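Local coordinates for protein B-agarase (Agarivorans gilvus, PDB 5Z6P) that probably hydrolyses the beta-galactosidic linkages of agarose, as a glycoside hydrolase family 50 agarase, at residues L529-K539 with L570-T578; W454-V462 with P473-A484. All coordinates share one frame; numbering follows the deposited sequence.

Interaction 1 of 2, residues L529-K539 with L570-T578; sequences LGRSADACPTK and LAKGVKGLT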
loop_
_atom_site.group_PDB
_atom_site.type_symbol
_atom_site.label_atom_id
_atom_site.label_comp_id
_atom_site.label_asym_id
_atom_site.label_seq_id
_atom_site.Cartn_x
_atom_site.Cartn_y
_atom_site.Cartn_z
ATOM N N LEU A 529 -25.017 -14.682 5.860
ATOM C CA LEU A 529 -25.888 -15.808 6.199
ATOM C C LEU A 529 -26.491 -15.653 7.609
ATOM O O LEU A 529 -27.609 -16.103 7.879
ATOM C CB LEU A 529 -25.134 -17.136 6.100
ATOM C CG LEU A 529 -24.939 -17.710 4.696
ATOM C CD1 LEU A 529 -24.008 -18.915 4.698
ATOM C CD2 LEU A 529 -26.299 -18.053 4.096
ATOM N N GLY A 530 -25.746 -15.006 8.493
ATOM C CA GLY A 530 -26.218 -14.756 9.834
ATOM C C GLY A 530 -27.323 -13.718 9.894
ATOM O O GLY A 530 -28.040 -13.664 10.877
ATOM N N ARG A 531 -27.463 -12.904 8.845
ATOM C CA ARG A 531 -28.451 -11.832 8.832
ATOM C C ARG A 531 -29.837 -12.260 8.337
ATOM O O ARG A 531 -30.001 -13.308 7.701
ATOM C CB ARG A 531 -27.930 -10.674 7.989
ATOM C CG ARG A 531 -26.663 -10.047 8.573
ATOM C CD ARG A 531 -26.095 -8.991 7.674
ATOM N NE ARG A 531 -27.028 -7.900 7.419
ATOM C CZ ARG A 531 -26.785 -6.931 6.545
ATOM N NH1 ARG A 531 -25.660 -6.951 5.858
ATOM N NH2 ARG A 531 -27.658 -5.955 6.347
ATOM N N SER A 532 -30.841 -11.449 8.641
ATOM C CA SER A 532 -32.186 -11.724 8.163
ATOM C C SER A 532 -32.413 -11.180 6.741
ATOM O O SER A 532 -32.002 -10.075 6.401
ATOM C CB SER A 532 -33.215 -11.143 9.130
ATOM O OG SER A 532 -32.865 -9.819 9.474
ATOM N N ALA A 533 -33.082 -11.955 5.904
ATOM C CA ALA A 533 -33.292 -11.518 4.524
ATOM C C ALA A 533 -34.246 -10.310 4.396
ATOM O O ALA A 533 -34.247 -9.648 3.369
ATOM C CB ALA A 533 -33.797 -12.697 3.661
ATOM N N ASP A 534 -35.031 -9.987 5.425
ATOM C CA ASP A 534 -36.043 -8.935 5.241
ATOM C C ASP A 534 -35.460 -7.551 4.944
ATOM O O ASP A 534 -36.057 -6.784 4.200
ATOM C CB ASP A 534 -37.004 -8.843 6.441
ATOM C CG ASP A 534 -36.313 -8.912 7.771
ATOM O OD1 ASP A 534 -35.114 -8.603 7.844
ATOM O OD2 ASP A 534 -36.993 -9.273 8.760
ATOM N N ALA A 535 -34.286 -7.247 5.477
ATOM C CA ALA A 535 -33.632 -5.980 5.167
ATOM C C ALA A 535 -32.242 -6.174 4.557
ATOM O O ALA A 535 -31.425 -5.273 4.571
ATOM C CB ALA A 535 -33.533 -5.113 6.421
ATOM N N CYS A 536 -31.983 -7.354 4.020
ATOM C CA CYS A 536 -30.709 -7.636 3.389
ATOM C C CYS A 536 -30.921 -8.313 2.036
ATOM O O CYS A 536 -31.119 -9.514 1.986
ATOM C CB CYS A 536 -29.850 -8.519 4.297
ATOM S SG CYS A 536 -28.228 -8.803 3.702
ATOM N N PRO A 537 -30.894 -7.530 0.950
ATOM C CA PRO A 537 -31.099 -8.058 -0.402
ATOM C C PRO A 537 -30.106 -9.167 -0.779
ATOM O O PRO A 537 -30.522 -10.135 -1.389
ATOM C CB PRO A 537 -30.908 -6.821 -1.299
ATOM C CG PRO A 537 -31.181 -5.661 -0.412
ATOM C CD PRO A 537 -30.780 -6.064 0.964
ATOM N N THR A 538 -28.821 -9.022 -0.450
ATOM C CA THR A 538 -27.862 -10.078 -0.767
ATOM C C THR A 538 -28.200 -11.409 -0.049
ATOM O O THR A 538 -28.079 -12.475 -0.636
ATOM C CB THR A 538 -26.396 -9.632 -0.435
ATOM O OG1 THR A 538 -25.959 -8.668 -1.402
ATOM C CG2 THR A 538 -25.446 -10.804 -0.478
ATOM N N LYS A 539 -28.621 -11.344 1.214
ATOM C CA LYS A 539 -29.063 -12.543 1.924
ATOM C C LYS A 539 -30.216 -13.233 1.183
ATOM O O LYS A 539 -30.219 -14.454 1.049
ATOM C CB LYS A 539 -29.488 -12.207 3.363
ATOM C CG LYS A 539 -30.071 -13.383 4.131
ATOM C CD LYS A 539 -29.117 -14.544 4.173
ATOM C CE LYS A 539 -29.727 -15.771 4.819
ATOM N NZ LYS A 539 -29.898 -15.638 6.299
ATOM N N LEU A 570 -33.805 -20.528 7.250
ATOM C CA LEU A 570 -32.511 -20.093 6.738
ATOM C C LEU A 570 -32.490 -18.593 6.565
ATOM O O LEU A 570 -31.568 -17.921 6.985
ATOM C CB LEU A 570 -32.209 -20.741 5.396
ATOM C CG LEU A 570 -30.899 -20.297 4.744
ATOM C CD1 LEU A 570 -29.745 -20.596 5.641
ATOM C CD2 LEU A 570 -30.710 -20.991 3.401
ATOM N N ALA A 571 -33.518 -18.107 5.886
ATOM C CA ALA A 571 -33.642 -16.718 5.528
ATOM C C ALA A 571 -33.574 -15.783 6.744
ATOM O O ALA A 571 -33.049 -14.690 6.639
ATOM C CB ALA A 571 -34.942 -16.499 4.767
ATOM N N LYS A 572 -34.134 -16.224 7.873
ATOM C CA LYS A 572 -34.165 -15.444 9.114
ATOM C C LYS A 572 -32.765 -15.214 9.699
ATOM O O LYS A 572 -32.504 -14.200 10.337
ATOM C CB LYS A 572 -35.063 -16.142 10.151
ATOM C CG LYS A 572 -34.887 -15.671 11.590
ATOM C CD LYS A 572 -36.185 -15.813 12.398
ATOM C CE LYS A 572 -36.401 -14.654 13.391
ATOM N NZ LYS A 572 -35.827 -13.336 12.966
ATOM N N GLY A 573 -31.871 -16.170 9.488
ATOM C CA GLY A 573 -30.487 -16.015 9.905
ATOM C C GLY A 573 -29.949 -17.306 10.479
ATOM O O GLY A 573 -30.619 -17.945 11.283
ATOM N N VAL A 574 -28.758 -17.708 10.049
ATOM C CA VAL A 574 -28.078 -18.844 10.659
ATOM C C VAL A 574 -26.673 -18.457 11.116
ATOM O O VAL A 574 -25.929 -17.791 10.401
ATOM C CB VAL A 574 -27.987 -20.058 9.709
ATOM C CG1 VAL A 574 -29.345 -20.593 9.435
ATOM C CG2 VAL A 574 -27.319 -19.685 8.398
ATOM N N LYS A 575 -26.325 -18.894 12.319
ATOM C CA LYS A 575 -25.048 -18.569 12.934
ATOM C C LYS A 575 -24.456 -19.827 13.549
ATOM O O LYS A 575 -25.136 -20.843 13.672
ATOM C CB LYS A 575 -25.222 -17.488 14.003
ATOM C CG LYS A 575 -25.639 -16.139 13.465
ATOM C CD LYS A 575 -25.856 -15.147 14.576
ATOM C CE LYS A 575 -26.381 -13.839 14.022
ATOM N NZ LYS A 575 -26.685 -12.846 15.090
ATOM N N GLY A 576 -23.189 -19.756 13.940
ATOM C CA GLY A 576 -22.537 -20.885 14.569
ATOM C C GLY A 576 -22.338 -22.058 13.629
ATOM O O GLY A 576 -22.360 -23.213 14.053
ATOM N N LEU A 577 -22.136 -21.753 12.347
ATOM C CA LEU A 577 -21.910 -22.775 11.336
ATOM C C LEU A 577 -20.555 -23.418 11.580
ATOM O O LEU A 577 -19.612 -22.749 11.990
ATOM C CB LEU A 577 -21.982 -22.175 9.926
ATOM C CG LEU A 577 -23.311 -21.532 9.504
ATOM C CD1 LEU A 577 -23.182 -20.888 8.133
ATOM C CD2 LEU A 577 -24.462 -22.532 9.524
ATOM N N THR A 578 -20.457 -24.717 11.341
ATOM C CA THR A 578 -19.232 -25.434 11.657
ATOM C C THR A 578 -18.193 -25.303 10.545
ATOM O O THR A 578 -17.030 -25.629 10.745
ATOM C CB THR A 578 -19.513 -26.922 11.931
ATOM O OG1 THR A 578 -19.862 -27.588 10.709
ATOM C CG2 THR A 578 -20.654 -27.060 12.931
#
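Two turns of backbone meet here, Leu529-Ala533 running off the end of helix 523-530 and Ala571-Val574 leaving helix 567-572, and Val574 N closes the contact at one end with an almost straight hydrogen bond of 2.9 Å to Leu529 O, Ala533 N at the other with one of 2.8 Å to Ala571 O. The C-terminal ends of the two helices are joined through the buried Lys539, within the helical region between 523 and 572. Lys539, from the first turn of helix 537-550, sends its ammonium between them. CG lies anti to the backbone N (chi1 175°), and bends at chi2 and chi4 bring NZ to three carbonyls: Leu529 O, Arg531 O at 2.7 Å and Leu570 O at 2.9 Å; a longer, weak bond reaches Ala571 O. Leu529 O is thus gripped twice, by Val574 N and Lys539 NZ from opposite faces of its carbonyl plane. This ring of carbonyls at two helix ends would probably favour the charged amine. Gly573, with positive phi, lets the backbone leave the helix and turns its CA against the oxygens of Leu529, Gly530 and Arg531 in CA-H...O contacts. Apolar contacts flank the polar centre: Leu529 crosses Leu577 at about a right angle, their CD1 methyls meeting, and Ala533 CB rests against Ala571 CB. On the exposed side the extended chain of Lys575 passes along Gly530, its CE 3.6 Å from Gly530 O.

Interaction 2 of 2, residues W454-V462 with P473-A484; sequences WIIGEFDQV and PDPFDPRFRQRA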
loop_
_atom_site.group_PDB
_atom_site.type_symbol
_atom_site.label_atom_id
_atom_site.label_comp_id
_atom_site.label_asym_id
_atom_site.label_seq_id
_atom_site.Cartn_x
_atom_site.Cartn_y
_atom_site.Cartn_z
ATOM N N TRP A 454 -15.340 7.073 -6.641
ATOM C CA TRP A 454 -15.760 6.302 -5.467
ATOM C C TRP A 454 -17.268 6.183 -5.445
ATOM O O TRP A 454 -17.952 7.176 -5.648
ATOM C CB TRP A 454 -15.342 6.974 -4.164
ATOM C CG TRP A 454 -13.887 7.266 -4.003
ATOM C CD1 TRP A 454 -13.246 8.432 -4.296
ATOM C CD2 TRP A 454 -12.907 6.384 -3.469
ATOM N NE1 TRP A 454 -11.907 8.328 -3.978
ATOM C CE2 TRP A 454 -11.675 7.076 -3.474
ATOM C CE3 TRP A 454 -12.949 5.083 -2.968
ATOM C CZ2 TRP A 454 -10.498 6.499 -3.010
ATOM C CZ3 TRP A 454 -11.770 4.509 -2.513
ATOM C CH2 TRP A 454 -10.564 5.219 -2.538
ATOM N N ILE A 455 -17.794 5.012 -5.132
ATOM C CA ILE A 455 -19.234 4.892 -4.970
ATOM C C ILE A 455 -19.601 4.941 -3.492
ATOM O O ILE A 455 -19.284 4.041 -2.745
ATOM C CB ILE A 455 -19.789 3.595 -5.608
ATOM C CG1 ILE A 455 -19.370 3.516 -7.084
ATOM C CG2 ILE A 455 -21.314 3.568 -5.476
ATOM C CD1 ILE A 455 -19.796 2.238 -7.762
ATOM N N ILE A 456 -20.260 6.016 -3.091
ATOM C CA ILE A 456 -20.615 6.240 -1.700
ATOM C C ILE A 456 -22.051 6.724 -1.601
ATOM O O ILE A 456 -22.712 6.933 -2.608
ATOM C CB ILE A 456 -19.707 7.285 -1.034
ATOM C CG1 ILE A 456 -19.824 8.612 -1.783
ATOM C CG2 ILE A 456 -18.255 6.803 -0.987
ATOM C CD1 ILE A 456 -19.057 9.766 -1.137
ATOM N N GLY A 457 -22.511 6.926 -0.373
ATOM C CA GLY A 457 -23.872 7.362 -0.134
ATOM C C GLY A 457 -24.662 6.294 0.598
ATOM O O GLY A 457 -24.094 5.359 1.152
ATOM N N GLU A 458 -25.981 6.435 0.583
ATOM C CA GLU A 458 -26.851 5.592 1.368
ATOM C C GLU A 458 -27.254 4.349 0.590
ATOM O O GLU A 458 -27.898 4.457 -0.448
ATOM C CB GLU A 458 -28.109 6.373 1.772
ATOM C CG GLU A 458 -28.550 6.178 3.187
ATOM C CD GLU A 458 -27.767 7.057 4.126
ATOM O OE1 GLU A 458 -27.064 7.957 3.624
ATOM O OE2 GLU A 458 -27.844 6.849 5.357
ATOM N N PHE A 459 -26.897 3.182 1.106
ATOM C CA PHE A 459 -27.414 1.924 0.584
ATOM C C PHE A 459 -27.150 0.799 1.570
ATOM O O PHE A 459 -26.301 0.930 2.456
ATOM C CB PHE A 459 -26.812 1.593 -0.796
ATOM C CG PHE A 459 -25.353 1.931 -0.941
ATOM C CD1 PHE A 459 -24.397 1.257 -0.229
ATOM C CD2 PHE A 459 -24.950 2.913 -1.821
ATOM C CE1 PHE A 459 -23.067 1.567 -0.372
ATOM C CE2 PHE A 459 -23.627 3.225 -1.962
ATOM C CZ PHE A 459 -22.685 2.550 -1.241
ATOM N N ASP A 460 -27.871 -0.311 1.404
ATOM C CA ASP A 460 -27.617 -1.504 2.201
ATOM C C ASP A 460 -26.160 -1.935 2.050
ATOM O O ASP A 460 -25.515 -1.649 1.045
ATOM C CB ASP A 460 -28.559 -2.650 1.803
ATOM C CG ASP A 460 -30.045 -2.305 2.027
ATOM O OD1 ASP A 460 -30.328 -1.419 2.851
ATOM O OD2 ASP A 460 -30.926 -2.905 1.378
ATOM N N GLN A 461 -25.648 -2.614 3.066
ATOM C CA GLN A 461 -24.260 -3.039 3.085
ATOM C C GLN A 461 -24.137 -4.476 3.546
ATOM O O GLN A 461 -25.032 -5.004 4.206
ATOM C CB GLN A 461 -23.432 -2.145 4.011
ATOM C CG GLN A 461 -23.179 -0.767 3.463
ATOM C CD GLN A 461 -22.449 0.094 4.457
ATOM O OE1 GLN A 461 -22.802 0.123 5.629
ATOM N NE2 GLN A 461 -21.423 0.785 4.001
ATOM N N VAL A 462 -23.011 -5.090 3.209
ATOM C CA VAL A 462 -22.659 -6.374 3.776
ATOM C C VAL A 462 -21.296 -6.248 4.423
ATOM O O VAL A 462 -20.536 -5.342 4.091
ATOM C CB VAL A 462 -22.634 -7.495 2.725
ATOM C CG1 VAL A 462 -24.014 -7.726 2.154
ATOM C CG2 VAL A 462 -21.711 -7.111 1.642
ATOM N N PRO A 473 -20.694 -2.505 -0.373
ATOM C CA PRO A 473 -22.088 -2.238 -0.726
ATOM C C PRO A 473 -22.876 -3.525 -1.013
ATOM O O PRO A 473 -22.281 -4.529 -1.382
ATOM C CB PRO A 473 -21.969 -1.369 -1.977
ATOM C CG PRO A 473 -20.618 -1.666 -2.524
ATOM C CD PRO A 473 -19.746 -1.934 -1.342
ATOM N N ASP A 474 -24.189 -3.485 -0.796
ATOM C CA ASP A 474 -25.086 -4.555 -1.243
ATOM C C ASP A 474 -25.562 -4.187 -2.638
ATOM O O ASP A 474 -26.405 -3.333 -2.771
ATOM C CB ASP A 474 -26.271 -4.707 -0.273
ATOM C CG ASP A 474 -27.107 -5.951 -0.545
ATOM O OD1 ASP A 474 -27.194 -6.378 -1.702
ATOM O OD2 ASP A 474 -27.681 -6.495 0.418
ATOM N N PRO A 475 -25.000 -4.821 -3.680
ATOM C CA PRO A 475 -25.319 -4.456 -5.060
ATOM C C PRO A 475 -26.727 -4.853 -5.482
ATOM O O PRO A 475 -27.100 -4.509 -6.578
ATOM C CB PRO A 475 -24.279 -5.238 -5.884
ATOM C CG PRO A 475 -23.959 -6.395 -5.083
ATOM C CD PRO A 475 -24.101 -5.983 -3.620
ATOM N N PHE A 476 -27.481 -5.552 -4.639
ATOM C CA PHE A 476 -28.867 -5.872 -4.966
ATOM C C PHE A 476 -29.836 -4.845 -4.385
ATOM O O PHE A 476 -31.038 -4.944 -4.563
ATOM C CB PHE A 476 -29.218 -7.277 -4.496
ATOM C CG PHE A 476 -28.443 -8.360 -5.213
ATOM C CD1 PHE A 476 -28.833 -8.787 -6.475
ATOM C CD2 PHE A 476 -27.322 -8.930 -4.631
ATOM C CE1 PHE A 476 -28.121 -9.782 -7.147
ATOM C CE2 PHE A 476 -26.603 -9.928 -5.290
ATOM C CZ PHE A 476 -27.001 -10.348 -6.555
ATOM N N ASP A 477 -29.298 -3.840 -3.709
ATOM C CA ASP A 477 -30.110 -2.694 -3.322
ATOM C C ASP A 477 -30.151 -1.727 -4.498
ATOM O O ASP A 477 -29.114 -1.242 -4.949
ATOM C CB ASP A 477 -29.544 -2.021 -2.065
ATOM C CG ASP A 477 -30.304 -0.747 -1.647
ATOM O OD1 ASP A 477 -31.179 -0.220 -2.374
ATOM O OD2 ASP A 477 -29.992 -0.263 -0.548
ATOM N N PRO A 478 -31.360 -1.433 -4.986
ATOM C CA PRO A 478 -31.549 -0.456 -6.063
ATOM C C PRO A 478 -30.763 0.849 -5.838
ATOM O O PRO A 478 -30.297 1.444 -6.806
ATOM C CB PRO A 478 -33.051 -0.211 -6.036
ATOM C CG PRO A 478 -33.611 -1.521 -5.544
ATOM C CD PRO A 478 -32.636 -2.012 -4.531
ATOM N N ARG A 479 -30.613 1.264 -4.583
ATOM C CA ARG A 479 -29.892 2.487 -4.271
ATOM C C ARG A 479 -28.414 2.410 -4.701
ATOM O O ARG A 479 -27.859 3.399 -5.114
ATOM C CB ARG A 479 -29.995 2.817 -2.779
ATOM C CG ARG A 479 -31.359 3.386 -2.370
ATOM C CD ARG A 479 -31.357 3.713 -0.885
ATOM N NE ARG A 479 -31.262 2.495 -0.096
ATOM C CZ ARG A 479 -31.188 2.467 1.229
ATOM N NH1 ARG A 479 -31.109 1.309 1.861
ATOM N NH2 ARG A 479 -31.194 3.596 1.923
ATOM N N PHE A 480 -27.796 1.240 -4.614
ATOM C CA PHE A 480 -26.394 1.118 -5.015
ATOM C C PHE A 480 -26.210 1.543 -6.474
ATOM O O PHE A 480 -25.310 2.317 -6.793
ATOM C CB PHE A 480 -25.855 -0.303 -4.832
ATOM C CG PHE A 480 -24.485 -0.496 -5.427
ATOM C CD1 PHE A 480 -23.386 0.152 -4.871
ATOM C CD2 PHE A 480 -24.295 -1.276 -6.569
ATOM C CE1 PHE A 480 -22.140 0.008 -5.416
ATOM C CE2 PHE A 480 -23.049 -1.410 -7.130
ATOM C CZ PHE A 480 -21.963 -0.784 -6.546
ATOM N N ARG A 481 -27.095 1.051 -7.338
ATOM C CA ARG A 481 -27.053 1.362 -8.761
ATOM C C ARG A 481 -27.162 2.872 -8.988
ATOM O O ARG A 481 -26.416 3.438 -9.775
ATOM C CB ARG A 481 -28.167 0.624 -9.534
ATOM C CG ARG A 481 -28.040 0.814 -11.035
ATOM C CD ARG A 481 -29.161 0.135 -11.840
ATOM N NE ARG A 481 -29.003 -1.306 -11.946
ATOM C CZ ARG A 481 -28.205 -1.919 -12.815
ATOM N NH1 ARG A 481 -27.470 -1.216 -13.668
ATOM N NH2 ARG A 481 -28.159 -3.243 -12.847
ATOM N N GLN A 482 -28.074 3.523 -8.268
ATOM C CA GLN A 482 -28.210 4.971 -8.367
ATOM C C GLN A 482 -26.936 5.700 -7.938
ATOM O O GLN A 482 -26.587 6.708 -8.527
ATOM C CB GLN A 482 -29.391 5.480 -7.532
ATOM C CG GLN A 482 -30.722 5.005 -8.027
ATOM C CD GLN A 482 -30.881 5.263 -9.498
ATOM O OE1 GLN A 482 -30.882 6.402 -9.929
ATOM N NE2 GLN A 482 -30.969 4.199 -10.284
ATOM N N ARG A 483 -26.264 5.204 -6.907
ATOM C CA ARG A 483 -25.032 5.843 -6.451
ATOM C C ARG A 483 -23.901 5.583 -7.462
ATOM O O ARG A 483 -23.069 6.456 -7.700
ATOM C CB ARG A 483 -24.640 5.363 -5.049
ATOM C CG ARG A 483 -25.632 5.746 -3.929
ATOM C CD ARG A 483 -25.962 7.226 -3.931
ATOM N NE ARG A 483 -24.748 8.029 -3.969
ATOM C CZ ARG A 483 -24.678 9.247 -4.485
ATOM N NH1 ARG A 483 -25.757 9.811 -5.001
ATOM N NH2 ARG A 483 -23.524 9.896 -4.492
ATOM N N ALA A 484 -23.887 4.395 -8.060
ATOM C CA ALA A 484 -22.901 4.092 -9.101
ATOM C C ALA A 484 -23.087 5.051 -10.270
ATOM O O ALA A 484 -22.114 5.561 -10.798
ATOM C CB ALA A 484 -23.005 2.639 -9.573
HETATM O O HOH W 1 -21.172 7.832 -5.165
HETATM O O HOH W 2 -27.605 -5.813 2.965
#
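Phe459 lies between the loop 473-477 and the first turns of helix 478-495, where the chain 454-462 runs alongside. This is the tight part of the contact. The edge of Phe480 points at one face of the Phe459 ring in a T-shaped stack, planes at 82° and centroids 5.7 Å apart, while Gly457 O sits over the other face. Arg483 CG abuts the ring edge, and Pro473 CB comes within 3.5 Å of Phe459 CE1. Deeper in, Ile455 crosses Phe480 at about a right angle, putting CG2 near Phe480 CE1 and CD1 against Ala484 CB.

Backbone carbonyls before and after Phe459 are also tied down. Asp474 N donates to Asp460 O beside the antiparallel non-hydrogen-bonded pair Gln461-Pro473, and Arg483, bent at chi2 and chi3, gives NE to Ile456 O at 2.7 Å, in the carbonyl plane. Asp474 also closes an Asx turn to Phe476 N, and its OD1 has a further partner in Thr538.

The looser, solvent side belongs to Arg479 and Glu458. The Arg479 guanidinium lays one face over Phe459 CA, and its NH1 reaches Asp460 OD1 at 3.0 Å; Glu458 runs beside it, backbone O nearest the aliphatic part of Arg479 and CG by NH2, while the carboxylate leads away. From here the ionic network runs inward to the buried Asp477, N-cap of the helix, which takes Arg479 N on OD1, and on OD2 both Asp460 N, by the anti lone pair, and Arg479 NE, by the syn one. Asp460 OD2 and Asp477 OD2 stand 3.4 Å apart, a like-charge approach that Arg479 probably offsets by bridging both carboxylates; the helix N-terminus would further favour an ionised Asp477.

How the interactions relate
Interaction 2 comes first along the chain and is complete before interaction 1 begins; their centres are 19 Å apart, on the same side of the molecule's centre. The short antiparallel pair 461-462 with 472-473 and helix 478-495 belong to interaction 2, whereas interaction 1 draws on helices 523-530, 537-550 and 567-572. They meet at the start of helix 537-550: Thr538 OG1 lies 2.6 Å from Asp474 OD1, Arg531 NH1 is equally close to Gln461 O, both probable hydrogen bonds, and Pro537 packs on Asp460 and Asp474. The two contacts thus form a continuous run of packing that ties the helical 523-572 region to the loop and strand pair preceding helix 478-495.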